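Saframycin Mx1 synthetase B (Legionella pneumophila subsp. pneumophila, PDB 3KXW) belongs to the ANL superfamily of AMP-binding enzymes and holds 5'-O-[(S)-(dodecanoyloxy)(hydroxy)phosphoryl]adenosine in its ligand pocket. Local coordinates at residues R67-F72 with V117-I122; M121-I126 with A145-S150; L335-T340 with Q381-I386; L373-N378 with E450-G455. All blocks are in the same frame, centred on the assembly; numbering follows the deposited sequence.

Interaction 1: residues R67-F72 with V117-I122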
# COMPACT_ATOMS: atom_id res chain seq x y z
N ARG A 67 17.34 10.73 -11.56
CA ARG A 67 16.12 9.98 -11.37
C ARG A 67 15.72 9.32 -12.68
O ARG A 67 15.79 9.94 -13.75
CB ARG A 67 14.96 10.85 -10.85
CG ARG A 67 15.01 11.14 -9.35
CD ARG A 67 16.17 12.09 -9.01
NE ARG A 67 15.98 13.44 -9.56
CZ ARG A 67 16.97 14.28 -9.84
NH1 ARG A 67 18.23 13.90 -9.64
NH2 ARG A 67 16.70 15.49 -10.32
N VAL A 68 15.28 8.07 -12.59
CA VAL A 68 14.74 7.34 -13.73
C VAL A 68 13.32 6.95 -13.39
O VAL A 68 13.08 6.26 -12.40
CB VAL A 68 15.59 6.10 -14.06
CG1 VAL A 68 14.97 5.29 -15.22
CG2 VAL A 68 17.04 6.50 -14.36
N LEU A 69 12.38 7.43 -14.19
CA LEU A 69 10.96 7.15 -14.00
C LEU A 69 10.64 5.73 -14.47
O LEU A 69 11.06 5.33 -15.55
CB LEU A 69 10.14 8.16 -14.80
CG LEU A 69 8.66 8.25 -14.43
CD1 LEU A 69 8.54 8.74 -12.98
CD2 LEU A 69 7.89 9.16 -15.42
N LEU A 70 9.86 4.98 -13.70
CA LEU A 70 9.54 3.62 -14.09
C LEU A 70 8.05 3.49 -14.25
O LEU A 70 7.32 3.46 -13.27
CB LEU A 70 10.01 2.62 -13.04
CG LEU A 70 11.50 2.70 -12.72
CD1 LEU A 70 11.87 1.66 -11.65
CD2 LEU A 70 12.33 2.46 -13.98
N LEU A 71 7.60 3.45 -15.50
CA LEU A 71 6.16 3.41 -15.77
C LEU A 71 5.81 1.98 -16.15
O LEU A 71 6.05 1.56 -17.29
CB LEU A 71 5.83 4.41 -16.88
CG LEU A 71 4.39 4.81 -17.18
CD1 LEU A 71 4.37 5.95 -18.21
CD2 LEU A 71 3.59 3.61 -17.69
N PHE A 72 5.27 1.23 -15.19
CA PHE A 72 4.98 -0.19 -15.39
C PHE A 72 3.76 -0.63 -14.61
O PHE A 72 3.55 -0.20 -13.47
CB PHE A 72 6.15 -1.07 -14.89
CG PHE A 72 7.36 -1.01 -15.75
CD1 PHE A 72 7.49 -1.84 -16.86
CD2 PHE A 72 8.40 -0.11 -15.45
CE1 PHE A 72 8.62 -1.76 -17.69
CE2 PHE A 72 9.54 -0.04 -16.24
CZ PHE A 72 9.65 -0.86 -17.37
N VAL A 117 15.58 11.81 -15.91
CA VAL A 117 16.30 11.98 -17.17
C VAL A 117 15.83 11.03 -18.24
O VAL A 117 15.94 11.33 -19.42
CB VAL A 117 17.84 11.86 -17.01
CG1 VAL A 117 18.37 13.01 -16.17
CG2 VAL A 117 18.26 10.48 -16.44
N ILE A 118 15.28 9.89 -17.81
CA ILE A 118 14.82 8.81 -18.69
C ILE A 118 13.58 8.19 -18.06
O ILE A 118 13.45 8.19 -16.84
CB ILE A 118 15.88 7.71 -18.85
CG1 ILE A 118 17.08 8.23 -19.61
CG2 ILE A 118 15.32 6.49 -19.56
CD1 ILE A 118 16.77 8.57 -21.04
N VAL A 119 12.65 7.71 -18.88
CA VAL A 119 11.57 6.87 -18.39
C VAL A 119 11.63 5.50 -19.09
O VAL A 119 11.83 5.43 -20.30
CB VAL A 119 10.16 7.54 -18.52
CG1 VAL A 119 9.87 7.99 -19.95
CG2 VAL A 119 9.05 6.60 -18.03
N LEU A 120 11.51 4.44 -18.30
CA LEU A 120 11.41 3.08 -18.82
C LEU A 120 9.96 2.61 -18.78
O LEU A 120 9.23 2.88 -17.83
CB LEU A 120 12.29 2.12 -18.02
CG LEU A 120 13.75 2.57 -17.95
CD1 LEU A 120 14.58 1.60 -17.14
CD2 LEU A 120 14.39 2.73 -19.35
N MSE A 121 9.54 1.91 -19.81
CA MSE A 121 8.20 1.33 -19.81
C MSE A 121 8.20 0.21 -20.83
O MSE A 121 9.14 0.10 -21.59
CB MSE A 121 7.17 2.40 -20.19
CG MSE A 121 7.30 2.90 -21.63
SE MSE A 121 6.04 4.37 -21.99
CE MSE A 121 6.89 5.82 -20.95
N ILE A 122 7.14 -0.61 -20.89
CA ILE A 122 7.12 -1.65 -21.92
C ILE A 122 6.75 -1.10 -23.31
O ILE A 122 6.13 -0.05 -23.41
CB ILE A 122 6.21 -2.84 -21.57
CG1 ILE A 122 4.74 -2.43 -21.60
CG2 ILE A 122 6.63 -3.47 -20.24
CD1 ILE A 122 3.79 -3.60 -21.47
O HOH W 1 5.05 -0.30 -18.93

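Interaction 2: residues M121-I126 with A145-S150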
# COMPACT_ATOMS: atom_id res chain seq x y z
N MSE A 121 9.54 1.91 -19.81
CA MSE A 121 8.20 1.33 -19.81
C MSE A 121 8.20 0.21 -20.83
O MSE A 121 9.14 0.10 -21.59
CB MSE A 121 7.17 2.40 -20.19
CG MSE A 121 7.30 2.90 -21.63
SE MSE A 121 6.04 4.37 -21.99
CE MSE A 121 6.89 5.82 -20.95
N ILE A 122 7.14 -0.61 -20.89
CA ILE A 122 7.12 -1.65 -21.92
C ILE A 122 6.75 -1.10 -23.31
O ILE A 122 6.13 -0.05 -23.41
CB ILE A 122 6.21 -2.84 -21.57
CG1 ILE A 122 4.74 -2.43 -21.60
CG2 ILE A 122 6.63 -3.47 -20.24
CD1 ILE A 122 3.79 -3.60 -21.47
N ALA A 123 7.14 -1.81 -24.36
CA ALA A 123 6.92 -1.35 -25.73
C ALA A 123 5.47 -0.96 -26.02
O ALA A 123 5.21 0.08 -26.63
CB ALA A 123 7.42 -2.39 -26.75
N ASP A 124 4.54 -1.78 -25.58
CA ASP A 124 3.11 -1.47 -25.71
C ASP A 124 2.80 -0.09 -25.16
O ASP A 124 1.93 0.61 -25.69
CB ASP A 124 2.25 -2.52 -25.00
CG ASP A 124 2.11 -3.81 -25.80
OD1 ASP A 124 2.57 -3.85 -26.97
OD2 ASP A 124 1.52 -4.78 -25.27
N HIS A 125 3.49 0.29 -24.09
CA HIS A 125 3.14 1.54 -23.42
C HIS A 125 3.77 2.76 -24.08
O HIS A 125 3.23 3.86 -23.97
CB HIS A 125 3.47 1.47 -21.92
CG HIS A 125 2.41 0.82 -21.10
ND1 HIS A 125 2.57 0.56 -19.75
CD2 HIS A 125 1.17 0.37 -21.41
CE1 HIS A 125 1.48 -0.02 -19.28
NE2 HIS A 125 0.61 -0.15 -20.27
N ILE A 126 4.89 2.58 -24.77
CA ILE A 126 5.43 3.70 -25.51
C ILE A 126 4.44 4.08 -26.62
O ILE A 126 4.30 5.25 -26.96
CB ILE A 126 6.88 3.50 -26.06
CG1 ILE A 126 6.90 3.43 -27.57
CG2 ILE A 126 7.61 2.35 -25.40
CD1 ILE A 126 7.44 4.66 -28.14
N ALA A 145 12.00 8.36 -23.54
CA ALA A 145 11.46 7.08 -23.13
C ALA A 145 12.20 5.94 -23.82
O ALA A 145 12.73 6.11 -24.92
CB ALA A 145 9.94 7.02 -23.40
N ILE A 146 12.27 4.80 -23.14
CA ILE A 146 12.94 3.62 -23.67
C ILE A 146 12.10 2.40 -23.36
O ILE A 146 11.70 2.19 -22.20
CB ILE A 146 14.34 3.42 -23.06
CG1 ILE A 146 15.24 4.61 -23.34
CG2 ILE A 146 14.99 2.10 -23.58
CD1 ILE A 146 16.62 4.47 -22.69
N ALA A 147 11.81 1.62 -24.38
CA ALA A 147 11.08 0.37 -24.20
C ALA A 147 11.97 -0.68 -23.59
O ALA A 147 13.06 -0.96 -24.10
CB ALA A 147 10.55 -0.12 -25.55
N LEU A 148 11.51 -1.31 -22.51
CA LEU A 148 12.36 -2.27 -21.83
C LEU A 148 12.73 -3.44 -22.75
O LEU A 148 13.86 -3.93 -22.72
CB LEU A 148 11.74 -2.76 -20.50
CG LEU A 148 12.74 -3.17 -19.41
CD1 LEU A 148 13.49 -1.99 -18.79
CD2 LEU A 148 12.05 -4.00 -18.32
N GLU A 149 11.80 -3.87 -23.60
CA GLU A 149 12.09 -4.96 -24.53
C GLU A 149 13.25 -4.69 -25.49
O GLU A 149 13.77 -5.63 -26.11
CB GLU A 149 10.84 -5.34 -25.34
CG GLU A 149 9.75 -5.98 -24.50
CD GLU A 149 8.67 -4.99 -24.12
OE1 GLU A 149 8.99 -3.78 -24.08
OE2 GLU A 149 7.51 -5.41 -23.88
N SER A 150 13.63 -3.43 -25.65
CA SER A 150 14.71 -3.06 -26.56
C SER A 150 16.06 -3.41 -25.94
O SER A 150 17.11 -3.37 -26.59
CB SER A 150 14.64 -1.56 -26.86
OG SER A 150 15.15 -0.81 -25.77
O HOH W 2 5.18 -4.37 -24.91

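Interaction 3: residues L335-T340 with Q381-I386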
# COMPACT_ATOMS: atom_id res chain seq x y z
N LEU A 335 8.44 -0.84 7.88
CA LEU A 335 7.93 -1.47 9.11
C LEU A 335 8.40 -0.76 10.37
O LEU A 335 9.61 -0.63 10.57
CB LEU A 335 8.35 -2.94 9.15
CG LEU A 335 7.99 -3.76 10.38
CD1 LEU A 335 6.45 -3.90 10.54
CD2 LEU A 335 8.69 -5.12 10.32
N VAL A 336 7.46 -0.36 11.24
CA VAL A 336 7.75 0.36 12.49
C VAL A 336 7.40 -0.47 13.72
O VAL A 336 8.20 -0.57 14.64
CB VAL A 336 7.02 1.73 12.54
CG1 VAL A 336 7.19 2.44 13.91
CG2 VAL A 336 7.55 2.62 11.43
N THR A 337 6.20 -1.06 13.72
CA THR A 337 5.81 -1.94 14.83
C THR A 337 5.20 -3.25 14.33
O THR A 337 4.59 -3.28 13.27
CB THR A 337 4.77 -1.27 15.80
OG1 THR A 337 3.50 -1.12 15.16
CG2 THR A 337 5.24 0.09 16.25
N GLY A 338 5.36 -4.31 15.12
CA GLY A 338 4.75 -5.59 14.84
C GLY A 338 4.98 -6.53 16.00
O GLY A 338 5.93 -6.35 16.77
N GLY A 339 4.13 -7.54 16.14
CA GLY A 339 4.26 -8.43 17.28
C GLY A 339 5.16 -9.62 17.02
O GLY A 339 6.08 -9.55 16.20
N THR A 340 4.88 -10.72 17.71
CA THR A 340 5.58 -11.98 17.51
C THR A 340 4.72 -12.92 16.65
O THR A 340 3.59 -13.25 17.01
CB THR A 340 5.86 -12.65 18.87
OG1 THR A 340 6.64 -11.76 19.69
CG2 THR A 340 6.60 -13.96 18.67
N GLN A 381 11.19 -0.22 15.23
CA GLN A 381 11.93 1.02 15.26
C GLN A 381 11.60 1.68 16.59
O GLN A 381 10.57 1.37 17.17
CB GLN A 381 11.52 1.94 14.11
CG GLN A 381 11.73 1.30 12.74
CD GLN A 381 11.61 2.28 11.58
OE1 GLN A 381 12.08 3.43 11.66
NE2 GLN A 381 10.96 1.85 10.52
N GLU A 382 12.46 2.57 17.08
CA GLU A 382 12.14 3.30 18.31
C GLU A 382 10.88 4.16 18.11
O GLU A 382 10.81 4.93 17.15
CB GLU A 382 13.30 4.17 18.78
CG GLU A 382 12.89 5.12 19.94
CD GLU A 382 14.01 6.10 20.36
OE1 GLU A 382 15.20 5.76 20.18
OE2 GLU A 382 13.69 7.19 20.88
N VAL A 383 9.92 4.04 19.03
CA VAL A 383 8.65 4.78 18.96
C VAL A 383 8.45 5.59 20.24
O VAL A 383 8.55 5.04 21.34
CB VAL A 383 7.44 3.82 18.82
CG1 VAL A 383 6.12 4.56 19.09
CG2 VAL A 383 7.43 3.18 17.44
N LYS A 384 8.23 6.89 20.12
CA LYS A 384 7.82 7.72 21.25
C LYS A 384 6.45 8.34 21.02
O LYS A 384 6.10 8.69 19.90
CB LYS A 384 8.85 8.83 21.52
CG LYS A 384 10.08 8.33 22.23
CD LYS A 384 10.98 9.49 22.63
CE LYS A 384 12.27 9.00 23.28
NZ LYS A 384 11.99 7.94 24.27
N ILE A 385 5.66 8.47 22.08
CA ILE A 385 4.37 9.13 21.98
C ILE A 385 4.57 10.53 22.55
O ILE A 385 4.85 10.68 23.74
CB ILE A 385 3.24 8.40 22.75
CG1 ILE A 385 3.21 6.91 22.40
CG2 ILE A 385 1.89 9.04 22.46
CD1 ILE A 385 2.85 6.61 20.92
N ILE A 386 4.45 11.52 21.69
CA ILE A 386 4.76 12.90 22.02
C ILE A 386 3.56 13.80 21.73
O ILE A 386 2.97 13.72 20.66
CB ILE A 386 5.95 13.41 21.18
CG1 ILE A 386 7.17 12.48 21.29
CG2 ILE A 386 6.29 14.85 21.53
CD1 ILE A 386 7.80 12.39 22.69

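Interaction 4: residues L373-N378 with E450-G455. With 1ZZ (5'-O-[(S)-(dodecanoyloxy)(hydroxy)phosphoryl]adenosine), chain B.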
# COMPACT_ATOMS: atom_id res chain seq x y z
N LEU A 373 -9.77 -1.77 20.27
CA LEU A 373 -8.67 -1.38 19.42
C LEU A 373 -7.71 -2.55 19.35
O LEU A 373 -7.54 -3.28 20.34
CB LEU A 373 -7.94 -0.16 19.98
CG LEU A 373 -8.69 1.17 20.03
CD1 LEU A 373 -7.77 2.26 20.56
CD2 LEU A 373 -9.24 1.55 18.65
N VAL A 374 -7.10 -2.74 18.18
CA VAL A 374 -6.17 -3.83 17.97
C VAL A 374 -4.77 -3.31 18.14
O VAL A 374 -4.44 -2.22 17.67
CB VAL A 374 -6.29 -4.40 16.55
CG1 VAL A 374 -5.23 -5.46 16.32
CG2 VAL A 374 -7.70 -4.98 16.31
N SER A 375 -3.93 -4.08 18.82
CA SER A 375 -2.52 -3.73 18.92
C SER A 375 -1.81 -3.84 17.56
O SER A 375 -1.97 -4.83 16.87
CB SER A 375 -1.81 -4.67 19.88
OG SER A 375 -0.42 -4.41 19.87
N SER A 376 -1.01 -2.83 17.22
CA SER A 376 -0.12 -2.94 16.06
C SER A 376 1.25 -3.53 16.43
O SER A 376 2.15 -3.56 15.59
CB SER A 376 0.04 -1.59 15.32
OG SER A 376 -1.16 -1.23 14.66
N GLY A 377 1.41 -4.01 17.66
CA GLY A 377 2.61 -4.75 18.00
C GLY A 377 3.67 -3.96 18.76
O GLY A 377 3.43 -2.84 19.20
N ASN A 378 4.85 -4.54 18.92
CA ASN A 378 5.89 -3.90 19.70
C ASN A 378 6.67 -2.96 18.81
O ASN A 378 6.80 -3.25 17.63
CB ASN A 378 6.86 -4.96 20.21
CG ASN A 378 6.21 -5.96 21.11
OD1 ASN A 378 5.79 -5.64 22.22
ND2 ASN A 378 6.09 -7.18 20.63
N GLU A 450 3.11 -2.04 23.66
CA GLU A 450 2.50 -2.25 22.36
C GLU A 450 1.80 -0.99 21.89
O GLU A 450 1.23 -0.24 22.69
CB GLU A 450 1.59 -3.47 22.37
CG GLU A 450 2.42 -4.73 22.66
CD GLU A 450 1.71 -6.01 22.33
OE1 GLU A 450 0.75 -5.98 21.55
OE2 GLU A 450 2.16 -7.05 22.84
N LEU A 451 1.84 -0.77 20.58
CA LEU A 451 1.33 0.48 20.02
C LEU A 451 -0.10 0.29 19.56
O LEU A 451 -0.38 -0.61 18.77
CB LEU A 451 2.21 0.93 18.85
CG LEU A 451 1.65 2.15 18.13
CD1 LEU A 451 1.74 3.39 19.03
CD2 LEU A 451 2.40 2.38 16.83
N TYR A 452 -0.98 1.16 20.05
CA TYR A 452 -2.37 1.21 19.65
C TYR A 452 -2.59 2.50 18.86
O TYR A 452 -2.52 3.59 19.40
CB TYR A 452 -3.28 1.14 20.88
CG TYR A 452 -3.20 -0.23 21.53
CD1 TYR A 452 -4.13 -1.21 21.24
CD2 TYR A 452 -2.15 -0.55 22.39
CE1 TYR A 452 -4.05 -2.47 21.81
CE2 TYR A 452 -2.06 -1.82 22.96
CZ TYR A 452 -3.01 -2.76 22.65
OH TYR A 452 -2.94 -4.03 23.21
N VAL A 453 -2.78 2.36 17.55
CA VAL A 453 -3.02 3.52 16.69
C VAL A 453 -4.48 3.96 16.82
O VAL A 453 -5.40 3.15 16.70
CB VAL A 453 -2.65 3.22 15.22
CG1 VAL A 453 -2.90 4.45 14.33
CG2 VAL A 453 -1.21 2.76 15.11
N THR A 454 -4.71 5.24 17.09
CA THR A 454 -6.07 5.72 17.34
C THR A 454 -6.66 6.58 16.21
O THR A 454 -7.87 6.75 16.12
CB THR A 454 -6.19 6.50 18.68
OG1 THR A 454 -5.25 7.57 18.72
CG2 THR A 454 -5.93 5.58 19.87
N GLY A 455 -5.81 7.16 15.37
CA GLY A 455 -6.30 8.06 14.33
C GLY A 455 -5.20 8.93 13.76
O GLY A 455 -4.02 8.64 13.96
P 1ZZ B . 2.08 4.72 3.62
C1 1ZZ B . 6.70 -9.15 4.16
N1 1ZZ B . -1.34 3.12 8.83
O1 1ZZ B . 0.95 1.92 4.86
C2 1ZZ B . 5.62 -8.09 4.43
N2 1ZZ B . -0.46 1.13 9.35
O2 1ZZ B . 2.68 3.19 3.90
C3 1ZZ B . 6.05 -7.10 5.52
N3 1ZZ B . -3.21 3.18 10.66
O3 1ZZ B . 3.17 5.66 3.67
C4 1ZZ B . 5.19 -5.83 5.48
N4 1ZZ B . -3.19 1.17 12.00
O4 1ZZ B . 1.38 4.72 2.17
C5 1ZZ B . 5.26 -5.02 6.78
N5 1ZZ B . -1.64 -0.57 11.78
O5 1ZZ B . 0.90 5.12 4.73
C6 1ZZ B . 4.27 -3.85 6.67
O6 1ZZ B . -0.96 4.49 6.79
C7 1ZZ B . 3.96 -2.90 7.85
O7 1ZZ B . -1.56 6.43 8.88
C8 1ZZ B . 2.86 -1.84 7.71
O8 1ZZ B . 0.85 6.86 8.50
C9 1ZZ B . 3.43 -0.61 6.99
C10 1ZZ B . 2.40 0.19 6.17
C11 1ZZ B . 3.17 1.22 5.29
C12 1ZZ B . 2.24 2.42 5.02
C13 1ZZ B . 1.15 5.03 6.12
C14 1ZZ B . -0.00 5.38 6.83
C15 1ZZ B . 0.27 5.66 8.35
C16 1ZZ B . -0.90 5.53 8.94
C17 1ZZ B . -1.42 4.38 8.23
C18 1ZZ B . -0.34 2.12 8.53
C19 1ZZ B . -1.63 1.45 10.22
C20 1ZZ B . -2.10 2.63 9.94
C21 1ZZ B . -3.77 2.47 11.62
C22 1ZZ B . -2.23 0.69 11.39
O HOH W 3 -3.22 -0.30 16.23
O HOH W 4 -5.96 0.56 17.42

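Interaction 1: residues R67-F72 with V117-I122
Leu120 and Val68 meet on one face of a mixed beta sheet, where the neighbouring strands 67-71 and 118-121 run parallel in an alpha/beta layout. Between them the chain passes through helix 76-87, strand 91-95 and helix 101-114. Leu120 shows how the face is filled. Its CB lies 3.9 Å from Phe72 CE2; CG, anti to its own carbonyl carbon (chi1 -54°), comes 4.0 Å from Val68 CG1; CD1 ends beside Leu70 CD2, while CD2 turns to Ile146 on the next strand. A branched, wholly apolar side chain suits such a site, since its carbons reach several apolar neighbours at once. Val68, Leu70 and Phe72 also touch helix 76-87, which packs on this side. On the other face Leu69 and Val119 lie side by side, Val119 CG2 being 3.7 Å from Leu69 CB. The backbone is joined in the parallel manner: Leu69 N donates to Ile118 O and Leu69 O accepts from Leu120 N, and Leu120 O in turn receives Leu71 N at 2.9 Å, almost straight on to the carbonyl. Just past the end of strand 67-71, the Phe72 ring lies against the main chain of the selenomethionine Met121, whose CA stands over one face, 4.0 Å from the ring centroid, in a CH-pi contact; Ile122 CG2 sits at the ring edge. Here the strands part too far for a direct bond, and a water takes over: it donates to Leu71 O at 2.7 Å and accepts from Ile122 N at 2.9 Å.

Interaction 2: residues M121-I126 with A145-S150
Met121 and Ala147 form a parallel beta bridge at the ends of strands 118-121 and 143-147, the place in this alpha/beta sheet where one strand leads into helix 123-129 and the other into a 3-10 turn. Met121, a selenomethionine, gives up the most surface. Its N donates to Ile146 O at 3.2 Å and its O accepts Leu148 N at 2.9 Å, so both polar atoms of its main chain are spent on the neighbouring strand and the first residue of the 3-10 turn, while CE at the tip rests against Ala145 CB. Glu149 comes next. Its CG lies anti to the carbonyl carbon, and a bend at chi2 (99°) swings CD back toward the start of the helix. There OE1 accepts the N-H of Ala123, the first residue after the N-cap Ile122, at 2.7 Å; the nitrogen approaches on the syn side, 19° out of the carboxylate plane. OE2 reaches the next amide indirectly, through a water that also accepts from Asp124 N. A carboxylate suits this place because the amides of Ala123 and Asp124, at the start of the helix, have no helical carbonyl before them to bond, and its negative charge probably gains from the helix dipole. Ala147 CB lies between the strand end and the first turn of the helix, 3.8 Å from Ala123 CA and from Ile126 CG2; a small side chain suits so close an approach. Past it, Ser150 folds back on the turn, and Ala147 O accepts from both Ser150 N and Ser150 OG, the latter at 2.7 Å.

Interaction 3: residues L335-T340 with Q381-I386
Gln381 NE2 is gripped by two carbonyl oxygens, Leu335 O across the contact and Ala332 O beyond it. The bond to Leu335 O is short, 2.8 Å from NE2, and nearly straight at hydrogen (169°). Leu335 O lies close to the plane of the glutamine amide, yet the amide nitrogen stands above the plane of the carbonyl it bonds, 50° out of it. At the other end of the amide, OE1 is hydrogen-bonded to Ser406 OG, and both halves of this buried group are thus provided for; a glutamine, with donor and acceptor side by side on a long stem, fits the task. Its CG is anti to the carbonyl carbon and the chain runs extended from there. The backbone helps: Gln381 N donates to Val336 O at 3.1 Å, in the carbonyl plane on a lone pair. Val336 has two uses. Its CG2 packs 3.6 Å from Gln381 NE2, and its CG1 meets Val383 CG2, also at 3.6 Å, the two valines crossing at about a right angle. Thr337 CG2 touches the same methyl of Val383, while its OG1 bonds Ser376 O. Val336 and Thr337 together face Tyr327 in a classic beta bulge. The contact joins two sheets, the mixed one that holds strand 335-338 and the antiparallel one that holds strand 382-386, beside the ligand pocket, of which Leu335 is a part, in this ANL-type fold.

Interaction 4: residues L373-N378 with E450-G455
Ser375 OG lies anti to its backbone N (chi1 174°) and Glu450 CG anti to its carbonyl carbon (chi1 -63°), the glutamate running extended beyond CG; these torsions turn the two side chains toward one another, and OG donates to Glu450 OE1 at 2.6 Å, on the anti lone pair. The same OG accepts Gly377 N, making an ST turn, while Glu450 OE2 forms a salt bridge with Lys346 NZ. A small hydroxyl that both gives and takes suits this bend, and at Gly377 (phi 101°) a CB would press on the carbonyl O of Ser376, so glycine suits the place. The main chains are tied by Ser376 N to Leu451 O at 2.8 Å and by Leu451 N to Gly377 O at 3.0 Å. Tyr452 offers a ring face to Ser375 CA, 3.9 Å from the centroid, a CH-pi contact, with Leu373 O at its edge. Where the chains separate, one water bridges Val374 O, Ser376 OG and Val453 N. Ser376 OG also accepts a weak bond, 3.0 Å, from N5, the ligand's amino nitrogen. Val453 CG1 packs 3.5 Å from ring atom C21 of 5'-O-[(S)-(dodecanoyloxy)(hydroxy)phosphoryl]adenosine. Ser376 and Val453 thus contribute to the part of the pocket that holds the adenine in this AMP-binding fold.

Overall arrangement
The four contacts form two neighbouring pairs, with centres 34 to 44 Å apart from one pair to the other. Interactions 1 and 2 share Met121 and Ile122 and extend one sheet across strands 67-71, 118-121 and 143-147; the first is buried and mostly aliphatic, the second only partly buried, with a carboxylate at a helix start on its more exposed side. Interactions 3 and 4 are both buried, and their segments alternate along the chain. They touch where Gly338 O and Thr337 OG1 meet residues 376-378, and both contribute to the ligand pocket. Their chemistry is more polar, with side-chain hydroxyl, amide and carboxylate groups adding to a few backbone bonds.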